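PDB 4XUR: endo-1,4-beta-xylanase C from Paenibacillus barcinonensis, which hydrolyses internal beta-1,4-xylosidic linkages in xylan and here is represented by its second CBM22 module, a xylan-binding domain holding xylotetraose. Local coordinates for residues V76-W81 with A111-T116. Sequence-based numbering, arbitrary orientation.
Sequences VHISFW and AMFAST
Phe113 reaches across the interior of the domain with the far end of its ring, and CZ is the atom that meets both Ile78 and Phe80. CZ of Phe113 comes closest to CG2 of Ile78, at 4.1 Å; this methyl comes at the ring obliquely, the two side chains crossing at about a right angle. CG2 is turned inward because it lies anti to the backbone N, with the longer CG1 branch beside that N (chi1 -56°). On the other strand, CG of Phe113 stands between its backbone N and carbonyl carbon (chi1 69°), which carries the ring toward Ile78. Phe80 is more distant: its CE1 lies 4.4 Å from CZ of Phe113, which sits at the edge of the Phe80 ring, near its plane.

With the nearest CA atoms, those of Ile78 and Phe113, 9.0 Å apart, side chains alone span the distance: Phe113 supplies a long flat ring and the beta-branched Ile78, at home in a strand, puts a methyl against it. The strands belong to opposing sheets of the beta-sandwich. Strand 75-83 is bonded through its backbone to strands 124-131 and 164-173, and strand 109-119 forms an edge of the other sheet, beside 90-101. There Phe113 and Ala114 both face Gly95 in a classic beta bulge. Ile171, Val169, Leu97 and Ile130 extend the apolar surroundings.

Phe113 turns its ring to the interior; its side chain is about 10 Å from a bound xylose unit, while Tyr110 of the same strand, with Tyr145 and Glu147 of strand 139-147, belongs to the xylan-binding pocket. With carbon alone meeting carbon, cohesion between the two sheets here rests on dispersion and the exclusion of water.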
loop_
_atom_site.group_PDB
_atom_site.type_symbol
_atom_site.label_atom_id
_atom_site.label_comp_id
_atom_site.label_asym_id
_atom_site.label_seq_id
_atom_site.Cartn_x
_atom_site.Cartn_y
_atom_site.Cartn_z
ATOM N N VAL A 76 9.963 11.964 -4.906
ATOM C CA VAL A 76 10.189 10.659 -5.421
ATOM C C VAL A 76 8.927 10.177 -6.165
ATOM O O VAL A 76 7.876 10.731 -5.996
ATOM C CB VAL A 76 10.673 9.673 -4.335
ATOM C CG1 VAL A 76 11.969 10.132 -3.725
ATOM C CG2 VAL A 76 9.644 9.486 -3.216
ATOM N N HIS A 77 9.084 9.157 -7.022
ATOM C CA HIS A 77 7.944 8.579 -7.727
ATOM C C HIS A 77 7.650 7.198 -7.173
ATOM O O HIS A 77 8.555 6.377 -7.114
ATOM C CB HIS A 77 8.214 8.495 -9.232
ATOM C CG HIS A 77 6.980 8.235 -10.039
ATOM N ND1 HIS A 77 5.990 9.164 -10.190
ATOM C CD2 HIS A 77 6.594 7.145 -10.756
ATOM C CE1 HIS A 77 5.023 8.669 -10.961
ATOM N NE2 HIS A 77 5.370 7.449 -11.314
ATOM N N ILE A 78 6.416 6.992 -6.717
ATOM C CA ILE A 78 5.994 5.681 -6.217
ATOM C C ILE A 78 4.985 5.059 -7.149
ATOM O O ILE A 78 3.995 5.700 -7.575
ATOM C CB ILE A 78 5.389 5.741 -4.809
ATOM C CG1 ILE A 78 6.358 6.382 -3.857
ATOM C CG2 ILE A 78 5.003 4.343 -4.355
ATOM C CD1 ILE A 78 6.047 6.147 -2.365
ATOM N N SER A 79 5.185 3.794 -7.389
ATOM C CA SER A 79 4.198 2.966 -8.148
ATOM C C SER A 79 4.060 1.566 -7.616
ATOM O O SER A 79 4.910 1.049 -6.908
ATOM C CB SER A 79 4.622 2.891 -9.597
ATOM O OG SER A 79 5.894 2.216 -9.732
ATOM N N PHE A 80 2.908 0.943 -7.957
ATOM C CA PHE A 80 2.665 -0.479 -7.666
ATOM C C PHE A 80 1.500 -0.976 -8.481
ATOM O O PHE A 80 0.734 -0.192 -8.961
ATOM C CB PHE A 80 2.444 -0.763 -6.171
ATOM C CG PHE A 80 1.157 -0.251 -5.575
ATOM C CD1 PHE A 80 1.099 1.014 -4.971
ATOM C CD2 PHE A 80 0.017 -1.077 -5.484
ATOM C CE1 PHE A 80 -0.063 1.449 -4.319
ATOM C CE2 PHE A 80 -1.140 -0.640 -4.869
ATOM C CZ PHE A 80 -1.171 0.619 -4.282
ATOM N N TRP A 81 1.401 -2.309 -8.595
ATOM C CA TRP A 81 0.289 -2.981 -9.304
ATOM C C TRP A 81 -0.577 -3.657 -8.338
ATOM O O TRP A 81 -0.092 -4.241 -7.355
ATOM C CB TRP A 81 0.845 -3.974 -10.297
ATOM C CG TRP A 81 1.610 -3.305 -11.434
ATOM C CD1 TRP A 81 2.882 -2.853 -11.392
ATOM C CD2 TRP A 81 1.150 -3.086 -12.770
ATOM N NE1 TRP A 81 3.234 -2.282 -12.576
ATOM C CE2 TRP A 81 2.183 -2.392 -13.445
ATOM C CE3 TRP A 81 -0.055 -3.291 -13.415
ATOM C CZ2 TRP A 81 2.070 -2.024 -14.787
ATOM C CZ3 TRP A 81 -0.159 -2.913 -14.750
ATOM C CH2 TRP A 81 0.874 -2.257 -15.397
ATOM N N ALA A 111 -2.425 10.284 4.197
ATOM C CA ALA A 111 -2.707 10.987 2.924
ATOM C C ALA A 111 -2.749 9.993 1.798
ATOM O O ALA A 111 -1.884 9.151 1.689
ATOM C CB ALA A 111 -1.634 11.949 2.660
ATOM N N MET A 112 -3.787 10.106 0.947
ATOM C CA MET A 112 -3.833 9.400 -0.327
ATOM C C MET A 112 -3.003 10.131 -1.370
ATOM O O MET A 112 -3.249 11.306 -1.632
ATOM C CB MET A 112 -5.285 9.312 -0.830
ATOM C CG MET A 112 -5.520 8.292 -1.925
ATOM S SD MET A 112 -7.008 8.695 -2.871
ATOM C CE MET A 112 -8.183 8.855 -1.559
ATOM N N PHE A 113 -2.091 9.423 -1.999
ATOM C CA PHE A 113 -1.327 9.919 -3.082
ATOM C C PHE A 113 -1.818 9.466 -4.464
ATOM O O PHE A 113 -1.466 10.128 -5.508
ATOM C CB PHE A 113 0.185 9.591 -2.890
ATOM C CG PHE A 113 0.528 8.121 -3.004
ATOM C CD1 PHE A 113 0.695 7.508 -4.247
ATOM C CD2 PHE A 113 0.704 7.368 -1.863
ATOM C CE1 PHE A 113 1.038 6.155 -4.321
ATOM C CE2 PHE A 113 1.063 6.024 -1.935
ATOM C CZ PHE A 113 1.255 5.431 -3.158
ATOM N N ALA A 114 -2.617 8.426 -4.541
ATOM C CA ALA A 114 -3.160 7.997 -5.799
ATOM C C ALA A 114 -4.305 6.987 -5.611
ATOM O O ALA A 114 -4.410 6.353 -4.569
ATOM C CB ALA A 114 -2.074 7.373 -6.670
ATOM N N SER A 115 -5.115 6.865 -6.670
ATOM C CA SER A 115 -6.335 6.064 -6.697
ATOM C C SER A 115 -6.628 5.656 -8.111
ATOM O O SER A 115 -6.493 6.495 -9.000
ATOM C CB SER A 115 -7.492 6.901 -6.207
ATOM O OG SER A 115 -8.744 6.203 -6.321
ATOM N N THR A 116 -7.021 4.382 -8.343
ATOM C CA THR A 116 -7.489 3.921 -9.639
ATOM C C THR A 116 -8.667 2.957 -9.428
ATOM O O THR A 116 -8.791 2.353 -8.356
ATOM C CB THR A 116 -6.409 3.233 -10.491
ATOM O OG1 THR A 116 -6.131 1.920 -9.983
ATOM C CG2 THR A 116 -5.121 3.983 -10.517
#